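Local atomic coordinates of penicillin binding protein 2X (PDB entry 5U47), a protein that probably acts as a transpeptidase that cross-links peptidoglycan strands during septal cell-wall synthesis, and is probably inactivated by beta-lactams. Residues 24-28 with 162-167; 50-55 with 133-137. The protein carries 1 engineered substitution. All blocks are in the same frame, centred on the assembly; numbering follows the deposited sequence.

Overall arrangement
The two contacts illustrate how one chain combines a loop-to-strand clasp with true sheet pairing. Both lie far from the chain's centre, on the same side of it; 162-167 and both segments of interaction 2 fall within the dimerisation-domain family region. Their centres are about 18 Å apart and their nearest atoms about 7 Å, so they do not touch. They hold different elements. Interaction 1 is a surface contact in which a turn presents a carboxylate that accepts a hydrogen bond from the backbone of an outermost strand. Interaction 2, partly buried, has four backbone hydrogen bonds between strands 42-55 and 134-143 and a fifth from I55 to G133, with apolar side chains beneath helix 116-128.

Interaction 1: residues 24-28 with 162-167; sequences TKTIV and NKKDGS
A single aspartate can tie a loop to an outer strand edge, as D165 does here. Residues 162-167 form the tight connection between strands 157-161 and 168-172, closed by backbone bonds from N162 N to S167 O (2.7 Å) and from G166 N to N162 O (2.8 Å). Within it are two Asx turns: N162 OD1 accepts from K164 N at 2.9 Å, and D165 OD1 from S167 N at 3.0 Å. G166, at phi 76° and psi 9°, turns the chain where positive phi favours glycine.

Residues 24-28 run extended, T26 lying nearest D165 (CA to CA 5.7 Å) and I27 nearest S167 (6.1 Å). D165 takes chi1 p, with chi2 18°, and splits its carboxylate: OD2 accepts a hydrogen bond from I27 N at 2.9 Å, with an N-H...O angle of 175°, while OD1 also accepts S167 OG at 2.5 Å, S167 being p as well. I27, rotamer mt, points toward the turn and brings CD1 to 3.2 Å from N162 ND2; I27 O lies 3.4 Å from S167 CB. T26, in the m rotamer, places CG2 4.0 Å from D165 CG and 4.1 Å from S167 CB.

On its other edge the strand bonds through T26 and V28 to A191 and G189 of strand 189-192. The turn thus satisfies an amide on an outermost strand of that sheet, and one carboxylate both shapes the turn and docks it.

Interaction 2: residues 50-55 with 133-137; sequences YSIYAI and GMAFE
Antiparallel pairing satisfies alternate residues of each strand, and residues 50-55 with 133-137 are a compact example. The extended strands meet at 152° between their N-to-C directions, their axes 4.6 Å apart at closest approach. S51-E137 and Y53-A135 are hydrogen-bonded pairs; I52-F136 and A54-M134 are non-hydrogen-bonded, with CA atoms 4.7 and 4.6 Å apart.

S51 N gives to E137 O (3.0 Å) and E137 N to S51 O (2.9 Å); Y53 N gives to A135 O (2.8 Å) and A135 N to Y53 O (2.9 Å). The series ends with I55 N donating to G133 O at 3.0 Å, with an N-H...O angle of 174°. G133, at phi 103° and psi -10°, has a conformation that calls for glycine. CA-H...O contacts supplement these bonds, the shortest from F136 CA to S51 O at 3.3 Å. The backbone polar groups of I52 and A54 turn to the other edge, bonding to G111 and V105.

I52 (tt), A54, M134 (mmm) and F136 (m) share one face: I52 CG1 lies 3.6 Å from F136 CE1, I52 CD1 3.7 Å from M134 CE, and A54 CB 3.6 Å from M134 SD. Helix 116-128 packs here, F126 meeting M134. On the opposite face, Y53 CE1 lies 3.9 Å from E137 CB, and the E137 carboxylate is satisfied by Y193 OH and G204 N.

Linked by a long excursion that includes helix 116-128, this is an antiparallel strand pair with a helix packed on its apolar face, within the region assigned to the dimerisation domain of this penicillin-binding protein.

Interaction 1: residues 24-28 with 162-167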
ATOM      1  N   THR A  24      41.911  -8.524   0.064  1.00 57.18           N
ATOM      2  CA  THR A  24      40.589  -8.423   0.770  1.00 56.21           C
ATOM      3  C   THR A  24      39.691  -7.343   0.118  1.00 53.09           C
ATOM      4  O   THR A  24      40.093  -6.187  -0.050  1.00 53.09           O
ATOM      5  CB  THR A  24      40.770  -8.186   2.288  1.00 58.75           C
ATOM      6  OG1 THR A  24      39.492  -7.973   2.908  1.00 59.78           O
ATOM      7  CG2 THR A  24      41.691  -6.979   2.564  1.00 60.12           C
ATOM      8  N   LYS A  25      38.476  -7.743  -0.242  1.00 49.64           N
ATOM      9  CA  LYS A  25      37.529  -6.870  -0.929  1.00 47.92           C
ATOM     10  C   LYS A  25      36.582  -6.125   0.021  1.00 45.91           C
ATOM     11  O   LYS A  25      36.392  -6.520   1.172  1.00 45.61           O
ATOM     12  CB  LYS A  25      36.672  -7.708  -1.881  1.00 47.59           C
ATOM     13  CG  LYS A  25      37.441  -8.484  -2.950  1.00 49.57           C
ATOM     14  CD  LYS A  25      37.981  -7.570  -4.032  1.00 50.17           C
ATOM     15  CE  LYS A  25      38.700  -8.357  -5.114  1.00 51.26           C
ATOM     16  NZ  LYS A  25      37.836  -9.383  -5.775  1.00 51.78           N
ATOM     17  N   THR A  26      35.986  -5.055  -0.504  1.00 42.83           N
ATOM     18  CA  THR A  26      35.003  -4.245   0.203  1.00 41.40           C
ATOM     19  C   THR A  26      33.813  -4.082  -0.728  1.00 40.31           C
ATOM     20  O   THR A  26      33.984  -3.783  -1.904  1.00 40.56           O
ATOM     21  CB  THR A  26      35.547  -2.842   0.532  1.00 40.46           C
ATOM     22  OG1 THR A  26      36.751  -2.963   1.290  1.00 40.01           O
ATOM     23  CG2 THR A  26      34.525  -2.011   1.317  1.00 39.82           C
ATOM     24  N   ILE A  27      32.615  -4.286  -0.195  1.00 40.28           N
ATOM     25  CA  ILE A  27      31.396  -4.145  -0.963  1.00 39.92           C
ATOM     26  C   ILE A  27      31.200  -2.688  -1.399  1.00 39.00           C
ATOM     27  O   ILE A  27      31.515  -1.753  -0.653  1.00 38.94           O
ATOM     28  CB  ILE A  27      30.172  -4.607  -0.131  1.00 41.51           C
ATOM     29  CG1 ILE A  27      30.273  -6.108   0.177  1.00 44.00           C
ATOM     30  CG2 ILE A  27      28.855  -4.303  -0.857  1.00 41.75           C
ATOM     31  CD1 ILE A  27      29.260  -6.597   1.196  1.00 44.42           C
ATOM     32  N   VAL A  28      30.724  -2.522  -2.632  1.00 37.28           N
ATOM     33  CA  VAL A  28      30.369  -1.218  -3.188  1.00 37.28           C
ATOM     34  C   VAL A  28      28.859  -1.316  -3.427  1.00 35.05           C
ATOM     35  O   VAL A  28      28.394  -2.099  -4.260  1.00 34.07           O
ATOM     36  CB  VAL A  28      31.141  -0.900  -4.490  1.00 38.78           C
ATOM     37  CG1 VAL A  28      30.700   0.429  -5.084  1.00 39.46           C
ATOM     38  CG2 VAL A  28      32.630  -0.851  -4.218  1.00 40.98           C
ATOM     39  N   ASN A 162      27.841  -2.297   7.064  1.00 53.57           N
ATOM     40  CA  ASN A 162      28.179  -3.717   6.992  1.00 56.42           C
ATOM     41  C   ASN A 162      29.377  -3.909   7.944  1.00 57.56           C
ATOM     42  O   ASN A 162      30.474  -3.410   7.689  1.00 57.21           O
ATOM     43  CB  ASN A 162      28.513  -4.106   5.546  1.00 57.45           C
ATOM     44  CG  ASN A 162      28.806  -5.590   5.378  1.00 59.85           C
ATOM     45  OD1 ASN A 162      29.474  -6.207   6.205  1.00 61.69           O
ATOM     46  ND2 ASN A 162      28.332  -6.160   4.279  1.00 60.26           N
ATOM     47  N   LYS A 163      29.141  -4.610   9.051  1.00 60.17           N
ATOM     48  CA  LYS A 163      30.170  -4.846  10.078  1.00 64.20           C
ATOM     49  C   LYS A 163      31.397  -5.645   9.600  1.00 64.67           C
ATOM     50  O   LYS A 163      32.461  -5.584  10.223  1.00 62.96           O
ATOM     51  CB  LYS A 163      29.537  -5.556  11.282  1.00 67.68           C
ATOM     52  CG  LYS A 163      28.545  -4.706  12.062  1.00 70.87           C
ATOM     53  CD  LYS A 163      29.260  -3.695  12.954  1.00 73.19           C
ATOM     54  CE  LYS A 163      28.291  -2.781  13.687  1.00 73.39           C
ATOM     55  NZ  LYS A 163      27.589  -1.853  12.759  1.00 70.34           N
ATOM     56  N   LYS A 164      31.238  -6.395   8.509  1.00 63.02           N
ATOM     57  CA  LYS A 164      32.333  -7.202   7.949  1.00 63.97           C
ATOM     58  C   LYS A 164      33.455  -6.343   7.330  1.00 59.10           C
ATOM     59  O   LYS A 164      34.633  -6.596   7.597  1.00 60.14           O
ATOM     60  CB  LYS A 164      31.757  -8.189   6.907  1.00 66.75           C
ATOM     61  CG  LYS A 164      32.746  -9.035   6.103  1.00 70.55           C
ATOM     62  CD  LYS A 164      33.458 -10.114   6.899  1.00 73.64           C
ATOM     63  CE  LYS A 164      34.286 -10.975   5.950  1.00 75.24           C
ATOM     64  NZ  LYS A 164      35.038 -12.072   6.625  1.00 77.30           N
ATOM     65  N   ASP A 165      33.090  -5.335   6.525  1.00 52.41           N
ATOM     66  CA  ASP A 165      34.072  -4.479   5.812  1.00 49.19           C
ATOM     67  C   ASP A 165      33.926  -2.948   5.982  1.00 47.98           C
ATOM     68  O   ASP A 165      34.667  -2.174   5.364  1.00 45.58           O
ATOM     69  CB  ASP A 165      34.069  -4.848   4.320  1.00 48.30           C
ATOM     70  CG  ASP A 165      32.699  -4.644   3.645  1.00 46.27           C
ATOM     71  OD1 ASP A 165      31.832  -3.922   4.195  1.00 45.25           O
ATOM     72  OD2 ASP A 165      32.503  -5.195   2.542  1.00 45.39           O
ATOM     73  N   GLY A 166      32.978  -2.511   6.813  1.00 46.99           N
ATOM     74  CA  GLY A 166      32.771  -1.084   7.048  1.00 45.14           C
ATOM     75  C   GLY A 166      32.055  -0.318   5.945  1.00 42.64           C
ATOM     76  O   GLY A 166      31.981   0.905   6.005  1.00 42.38           O
ATOM     77  N   SER A 167      31.522  -1.027   4.945  1.00 41.07           N
ATOM     78  CA  SER A 167      30.805  -0.397   3.848  1.00 38.42           C
ATOM     79  C   SER A 167      29.404   0.005   4.275  1.00 37.42           C
ATOM     80  O   SER A 167      28.864  -0.515   5.244  1.00 38.04           O
ATOM     81  CB  SER A 167      30.704  -1.346   2.642  1.00 37.79           C
ATOM     82  OG  SER A 167      30.081  -2.574   2.981  1.00 37.91           O
TER

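Interaction 2: residues 50-55 with 133-137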
ATOM      1  N   TYR A  50      29.917  13.860  -0.851  1.00 36.02           N
ATOM      2  CA  TYR A  50      31.289  13.390  -0.640  1.00 36.29           C
ATOM      3  C   TYR A  50      31.960  13.927   0.601  1.00 37.38           C
ATOM      4  O   TYR A  50      31.662  15.037   1.049  1.00 37.92           O
ATOM      5  CB  TYR A  50      32.121  13.747  -1.857  1.00 36.28           C
ATOM      6  CG  TYR A  50      31.632  13.115  -3.126  1.00 36.43           C
ATOM      7  CD1 TYR A  50      30.632  13.715  -3.884  1.00 38.28           C
ATOM      8  CD2 TYR A  50      32.172  11.923  -3.581  1.00 38.06           C
ATOM      9  CE1 TYR A  50      30.173  13.135  -5.056  1.00 38.94           C
ATOM     10  CE2 TYR A  50      31.733  11.339  -4.765  1.00 38.42           C
ATOM     11  CZ  TYR A  50      30.728  11.951  -5.492  1.00 40.01           C
ATOM     12  OH  TYR A  50      30.279  11.387  -6.666  1.00 42.46           O
ATOM     13  N   SER A  51      32.862  13.109   1.145  1.00 37.10           N
ATOM     14  CA  SER A  51      33.648  13.446   2.316  1.00 38.77           C
ATOM     15  C   SER A  51      35.095  13.495   1.865  1.00 40.19           C
ATOM     16  O   SER A  51      35.591  12.538   1.237  1.00 37.63           O
ATOM     17  CB  SER A  51      33.497  12.408   3.427  1.00 39.75           C
ATOM     18  OG  SER A  51      32.175  12.371   3.923  1.00 42.67           O
ATOM     19  N   ILE A  52      35.769  14.600   2.199  1.00 40.75           N
ATOM     20  CA  ILE A  52      37.157  14.823   1.776  1.00 43.31           C
ATOM     21  C   ILE A  52      38.158  14.318   2.824  1.00 43.92           C
ATOM     22  O   ILE A  52      37.976  14.518   4.025  1.00 43.40           O
ATOM     23  CB  ILE A  52      37.416  16.317   1.401  1.00 45.03           C
ATOM     24  CG1 ILE A  52      38.786  16.468   0.728  1.00 47.34           C
ATOM     25  CG2 ILE A  52      37.288  17.250   2.611  1.00 45.93           C
ATOM     26  CD1 ILE A  52      39.059  17.865   0.199  1.00 48.54           C
ATOM     27  N   TYR A  53      39.205  13.652   2.346  1.00 43.47           N
ATOM     28  CA  TYR A  53      40.271  13.123   3.200  1.00 45.16           C
ATOM     29  C   TYR A  53      41.625  13.516   2.651  1.00 44.45           C
ATOM     30  O   TYR A  53      41.765  13.803   1.461  1.00 44.04           O
ATOM     31  CB  TYR A  53      40.213  11.596   3.274  1.00 45.20           C
ATOM     32  CG  TYR A  53      38.948  11.077   3.893  1.00 45.07           C
ATOM     33  CD1 TYR A  53      37.797  10.899   3.120  1.00 44.40           C
ATOM     34  CD2 TYR A  53      38.894  10.754   5.243  1.00 44.69           C
ATOM     35  CE1 TYR A  53      36.623  10.428   3.681  1.00 44.84           C
ATOM     36  CE2 TYR A  53      37.726  10.279   5.813  1.00 46.18           C
ATOM     37  CZ  TYR A  53      36.587  10.120   5.029  1.00 45.91           C
ATOM     38  OH  TYR A  53      35.417   9.649   5.591  1.00 45.31           O
ATOM     39  N   ALA A  54      42.619  13.521   3.531  1.00 45.62           N
ATOM     40  CA  ALA A  54      43.994  13.845   3.153  1.00 46.43           C
ATOM     41  C   ALA A  54      44.927  12.800   3.754  1.00 46.74           C
ATOM     42  O   ALA A  54      44.940  12.606   4.968  1.00 47.89           O
ATOM     43  CB  ALA A  54      44.368  15.251   3.626  1.00 47.67           C
ATOM     44  N   ILE A  55      45.662  12.087   2.900  1.00 46.10           N
ATOM     45  CA  ILE A  55      46.622  11.103   3.380  1.00 48.15           C
ATOM     46  C   ILE A  55      47.947  11.834   3.612  1.00 48.06           C
ATOM     47  O   ILE A  55      48.534  12.379   2.667  1.00 45.73           O
ATOM     48  CB  ILE A  55      46.807   9.933   2.401  1.00 48.15           C
ATOM     49  CG1 ILE A  55      45.517   9.111   2.331  1.00 47.58           C
ATOM     50  CG2 ILE A  55      47.987   9.058   2.846  1.00 49.45           C
ATOM     51  CD1 ILE A  55      45.585   7.965   1.343  1.00 48.83           C
ATOM     52  N   GLY A 133      47.372  13.228  -2.859  1.00 45.12           N
ATOM     53  CA  GLY A 133      47.008  12.768  -1.511  1.00 43.08           C
ATOM     54  C   GLY A 133      45.611  13.135  -1.028  1.00 42.05           C
ATOM     55  O   GLY A 133      45.182  12.648   0.023  1.00 39.50           O
ATOM     56  N   MET A 134      44.917  14.010  -1.759  1.00 41.21           N
ATOM     57  CA  MET A 134      43.540  14.395  -1.387  1.00 42.32           C
ATOM     58  C   MET A 134      42.602  13.397  -2.036  1.00 40.76           C
ATOM     59  O   MET A 134      42.838  12.980  -3.169  1.00 43.25           O
ATOM     60  CB  MET A 134      43.218  15.824  -1.835  1.00 43.01           C
ATOM     61  CG  MET A 134      44.202  16.868  -1.302  1.00 44.01           C
ATOM     62  SD  MET A 134      44.302  16.947   0.506  1.00 43.88           S
ATOM     63  CE  MET A 134      42.635  17.478   0.922  1.00 45.02           C
ATOM     64  N   ALA A 135      41.557  12.989  -1.324  1.00 40.12           N
ATOM     65  CA  ALA A 135      40.641  11.989  -1.861  1.00 39.32           C
ATOM     66  C   ALA A 135      39.227  12.212  -1.376  1.00 39.38           C
ATOM     67  O   ALA A 135      38.999  12.928  -0.399  1.00 40.10           O
ATOM     68  CB  ALA A 135      41.130  10.587  -1.504  1.00 39.85           C
ATOM     69  N   PHE A 136      38.273  11.586  -2.058  1.00 39.55           N
ATOM     70  CA  PHE A 136      36.858  11.746  -1.718  1.00 38.69           C
ATOM     71  C   PHE A 136      36.151  10.400  -1.624  1.00 37.30           C
ATOM     72  O   PHE A 136      36.343   9.544  -2.494  1.00 35.34           O
ATOM     73  CB  PHE A 136      36.171  12.615  -2.763  1.00 39.52           C
ATOM     74  CG  PHE A 136      36.715  14.017  -2.842  1.00 41.10           C
ATOM     75  CD1 PHE A 136      36.184  15.027  -2.055  1.00 42.02           C
ATOM     76  CD2 PHE A 136      37.761  14.327  -3.708  1.00 43.22           C
ATOM     77  CE1 PHE A 136      36.676  16.325  -2.127  1.00 43.20           C
ATOM     78  CE2 PHE A 136      38.261  15.620  -3.784  1.00 43.94           C
ATOM     79  CZ  PHE A 136      37.713  16.620  -2.995  1.00 44.15           C
ATOM     80  N   GLU A 137      35.361  10.213  -0.558  1.00 36.31           N
ATOM     81  CA  GLU A 137      34.568   8.991  -0.379  1.00 37.42           C
ATOM     82  C   GLU A 137      33.097   9.374  -0.527  1.00 36.59           C
ATOM     83  O   GLU A 137      32.621  10.355   0.077  1.00 34.58           O
ATOM     84  CB  GLU A 137      34.829   8.318   0.981  1.00 38.59           C
ATOM     85  CG  GLU A 137      34.140   6.945   1.221  1.00 38.86           C
ATOM     86  CD  GLU A 137      34.694   5.762   0.392  1.00 40.96           C
ATOM     87  OE1 GLU A 137      35.694   5.939  -0.341  1.00 41.67           O
ATOM     88  OE2 GLU A 137      34.119   4.630   0.473  1.00 39.85           O
TER